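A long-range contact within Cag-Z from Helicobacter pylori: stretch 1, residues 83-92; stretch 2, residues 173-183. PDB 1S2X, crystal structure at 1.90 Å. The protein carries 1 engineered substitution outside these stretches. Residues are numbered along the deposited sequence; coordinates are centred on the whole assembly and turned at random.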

# COMPACT_ATOMS: atom_id res chain seq x y z
N LEU A 83 2.89 0.12 -9.42
CA LEU A 83 2.83 -1.32 -9.24
C LEU A 83 1.54 -1.92 -9.78
O LEU A 83 1.54 -2.92 -10.50
N VAL A 84 0.42 -1.31 -9.40
CA VAL A 84 -0.88 -1.80 -9.84
C VAL A 84 -1.00 -1.76 -11.36
O VAL A 84 -1.51 -2.72 -11.95
N LEU A 85 -0.53 -0.66 -11.94
CA LEU A 85 -0.59 -0.48 -13.39
C LEU A 85 0.24 -1.55 -14.09
O LEU A 85 -0.24 -2.22 -15.01
N ALA A 86 1.48 -1.68 -13.62
CA ALA A 86 2.46 -2.59 -14.19
C ALA A 86 1.98 -4.04 -14.11
O ALA A 86 2.28 -4.79 -15.05
N SER A 87 1.27 -4.38 -13.05
CA SER A 87 0.68 -5.68 -12.79
C SER A 87 -0.48 -5.93 -13.75
O SER A 87 -0.65 -7.02 -14.28
N TYR A 88 -1.28 -4.88 -13.97
CA TYR A 88 -2.42 -4.90 -14.87
C TYR A 88 -1.99 -5.13 -16.32
O TYR A 88 -2.60 -5.91 -17.03
N ASN A 89 -0.93 -4.42 -16.68
CA ASN A 89 -0.33 -4.45 -18.00
C ASN A 89 0.26 -5.83 -18.29
O ASN A 89 0.15 -6.29 -19.43
N ARG A 90 0.85 -6.47 -17.29
CA ARG A 90 1.36 -7.83 -17.44
C ARG A 90 0.22 -8.84 -17.57
O ARG A 90 0.18 -9.69 -18.47
N CYS A 91 -0.76 -8.77 -16.68
CA CYS A 91 -1.88 -9.70 -16.75
C CYS A 91 -2.72 -9.54 -18.01
O CYS A 91 -3.27 -10.52 -18.52
N LYS A 92 -2.85 -8.32 -18.52
CA LYS A 92 -3.68 -8.09 -19.69
C LYS A 92 -3.09 -8.76 -20.93
O LYS A 92 -3.85 -9.33 -21.71
N GLN A 173 -9.95 0.57 -4.95
CA GLN A 173 -11.17 0.62 -5.74
C GLN A 173 -10.86 0.38 -7.21
O GLN A 173 -11.62 -0.27 -7.92
N ASP A 174 -9.72 0.92 -7.64
CA ASP A 174 -9.30 0.71 -9.02
C ASP A 174 -8.79 -0.71 -9.27
O ASP A 174 -8.97 -1.23 -10.38
N ILE A 175 -8.16 -1.32 -8.28
CA ILE A 175 -7.72 -2.72 -8.34
C ILE A 175 -8.94 -3.61 -8.59
O ILE A 175 -8.86 -4.51 -9.43
N GLY A 176 -10.02 -3.30 -7.87
CA GLY A 176 -11.31 -3.96 -7.98
C GLY A 176 -11.91 -3.83 -9.37
O GLY A 176 -12.48 -4.78 -9.92
N THR A 177 -11.77 -2.65 -9.97
CA THR A 177 -12.20 -2.46 -11.35
C THR A 177 -11.29 -3.11 -12.37
O THR A 177 -11.72 -3.53 -13.44
N LYS A 178 -10.00 -3.19 -12.02
CA LYS A 178 -9.07 -3.83 -12.95
C LYS A 178 -9.24 -5.35 -12.86
O LYS A 178 -9.05 -6.09 -13.82
N TYR A 179 -9.61 -5.79 -11.66
CA TYR A 179 -9.91 -7.20 -11.45
C TYR A 179 -11.11 -7.59 -12.31
O TYR A 179 -11.10 -8.65 -12.93
N ILE A 180 -12.13 -6.74 -12.28
CA ILE A 180 -13.32 -6.95 -13.11
C ILE A 180 -12.87 -7.21 -14.54
O ILE A 180 -13.14 -8.25 -15.14
N ILE A 181 -12.16 -6.23 -15.07
CA ILE A 181 -11.67 -6.30 -16.44
C ILE A 181 -10.92 -7.60 -16.70
O ILE A 181 -11.26 -8.35 -17.61
N LEU A 182 -9.89 -7.88 -15.91
CA LEU A 182 -9.01 -9.01 -16.15
C LEU A 182 -9.71 -10.35 -16.00
O LEU A 182 -9.30 -11.37 -16.56
N SER A 183 -10.80 -10.38 -15.23
CA SER A 183 -11.39 -11.68 -14.97
C SER A 183 -12.53 -12.04 -15.92
O SER A 183 -13.08 -13.14 -15.78

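What does Tyr88 do between these two nearly parallel helices, whose axes lie 10.5 Å apart at 6°? It points toward the second stretch with chi1 t and loses the most surface. Lys178 CE sits over one face of the Tyr88 ring, 4.1 Å from its centroid, as a CH-pi contact. At the ring edge, Tyr88 OH lies 3.5 Å from Ile181 CG2, so the ring meets one aliphatic group over a face and another at its edge.

How does Leu182 fill its place? With chi1 m and chi2 t, it points toward the first helix and is a buried residue. Leu182 CD1 packs 3.5 Å from Cys91 CB and 3.9 Å from Tyr88 CD2, while Leu182 CD2 comes within 3.6 Å of Lys92 N, close against the backbone.

Why can Lys178 lie across an apolar contact? Its long chain, chi1 m and chi2 t, offers methylenes: Lys178 CD is 3.8 Å from Val84 CG1. The charged end is paired within its own helix, where Lys178 NZ forms a salt bridge with Asp174 OD1 at 2.7 Å.

What continues the packing beyond Lys178? Val84, chi1 t, points inward and sets its CG2 3.9 Å from Ile175 CG1. No hydrogen bond crosses between the stretches; side-chain packing dominates.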

# COMPACT_ATOMS: atom_id res chain seq x y z
CB LEU A 83 2.94 -1.67 -7.74
CG LEU A 83 2.82 -3.18 -7.47
CD1 LEU A 83 4.15 -3.71 -6.95
CD2 LEU A 83 1.69 -3.48 -6.51
CB VAL A 84 -2.03 -1.00 -9.21
CG1 VAL A 84 -3.37 -1.31 -9.86
CG2 VAL A 84 -2.07 -1.29 -7.71
CB LEU A 85 -0.13 0.93 -13.76
CG LEU A 85 -0.25 1.32 -15.23
CD1 LEU A 85 -1.70 1.29 -15.69
CD2 LEU A 85 0.37 2.68 -15.47
CB ALA A 86 3.81 -2.49 -13.50
CB SER A 87 0.19 -5.78 -11.34
OG SER A 87 1.26 -5.92 -10.42
CB TYR A 88 -3.17 -3.57 -14.82
CG TYR A 88 -4.29 -3.45 -15.82
CD1 TYR A 88 -4.22 -2.53 -16.86
CD2 TYR A 88 -5.43 -4.24 -15.72
CE1 TYR A 88 -5.25 -2.41 -17.78
CE2 TYR A 88 -6.45 -4.13 -16.64
CZ TYR A 88 -6.36 -3.21 -17.66
OH TYR A 88 -7.39 -3.10 -18.57
CB ASN A 89 0.74 -3.37 -18.09
CG ASN A 89 0.16 -1.98 -18.28
OD1 ASN A 89 0.88 -0.98 -18.17
ND2 ASN A 89 -1.13 -1.88 -18.59
CB ARG A 90 2.24 -8.18 -16.24
CG ARG A 90 2.83 -9.58 -16.21
CD ARG A 90 3.36 -10.02 -17.56
NE ARG A 90 3.47 -11.48 -17.65
CZ ARG A 90 4.23 -12.12 -18.52
NH1 ARG A 90 4.26 -13.45 -18.52
NH2 ARG A 90 4.97 -11.46 -19.39
CB CYS A 91 -2.77 -9.55 -15.51
SG CYS A 91 -1.89 -9.94 -13.96
CB LYS A 92 -3.89 -6.60 -19.96
CG LYS A 92 -5.17 -6.32 -20.75
CD LYS A 92 -5.78 -4.99 -20.37
CE LYS A 92 -6.49 -4.31 -21.53
NZ LYS A 92 -5.56 -4.06 -22.67
CB GLN A 173 -11.92 1.95 -5.56
CG GLN A 173 -12.95 1.92 -4.44
CD GLN A 173 -13.68 3.22 -4.23
OE1 GLN A 173 -13.13 4.16 -3.64
NE2 GLN A 173 -14.93 3.30 -4.70
CB ASP A 174 -8.24 1.74 -9.39
CG ASP A 174 -7.83 1.68 -10.85
OD1 ASP A 174 -6.69 1.23 -11.08
OD2 ASP A 174 -8.63 2.08 -11.72
CB ILE A 175 -7.03 -3.15 -7.04
CG1 ILE A 175 -5.59 -2.62 -6.89
CG2 ILE A 175 -7.04 -4.65 -6.89
CD1 ILE A 175 -5.02 -2.83 -5.51
CB THR A 177 -12.26 -0.95 -11.68
OG1 THR A 177 -13.15 -0.37 -10.73
CG2 THR A 177 -12.82 -0.73 -13.08
CB LYS A 178 -7.64 -3.39 -12.67
CG LYS A 178 -7.28 -2.01 -13.22
CD LYS A 178 -5.91 -1.58 -12.73
CE LYS A 178 -5.21 -0.64 -13.70
NZ LYS A 178 -5.60 0.78 -13.46
CB TYR A 179 -10.20 -7.51 -9.98
CG TYR A 179 -10.72 -8.92 -9.75
CD1 TYR A 179 -12.07 -9.19 -9.60
CD2 TYR A 179 -9.82 -9.98 -9.68
CE1 TYR A 179 -12.52 -10.48 -9.39
CE2 TYR A 179 -10.26 -11.27 -9.48
CZ TYR A 179 -11.61 -11.51 -9.33
OH TYR A 179 -12.05 -12.80 -9.11
CB ILE A 180 -14.25 -5.73 -13.09
CG1 ILE A 180 -14.98 -5.52 -11.76
CG2 ILE A 180 -15.25 -5.79 -14.23
CD1 ILE A 180 -14.72 -6.64 -10.77
CB ILE A 181 -10.78 -5.08 -16.76
CG1 ILE A 181 -11.47 -3.73 -16.55
CG2 ILE A 181 -10.22 -5.17 -18.17
CD1 ILE A 181 -10.70 -2.58 -17.18
CB LEU A 182 -7.83 -8.96 -15.17
CG LEU A 182 -6.73 -7.97 -15.50
CD1 LEU A 182 -5.68 -7.94 -14.39
CD2 LEU A 182 -6.06 -8.31 -16.82
CB SER A 183 -11.91 -11.71 -13.53
OG SER A 183 -12.99 -10.80 -13.40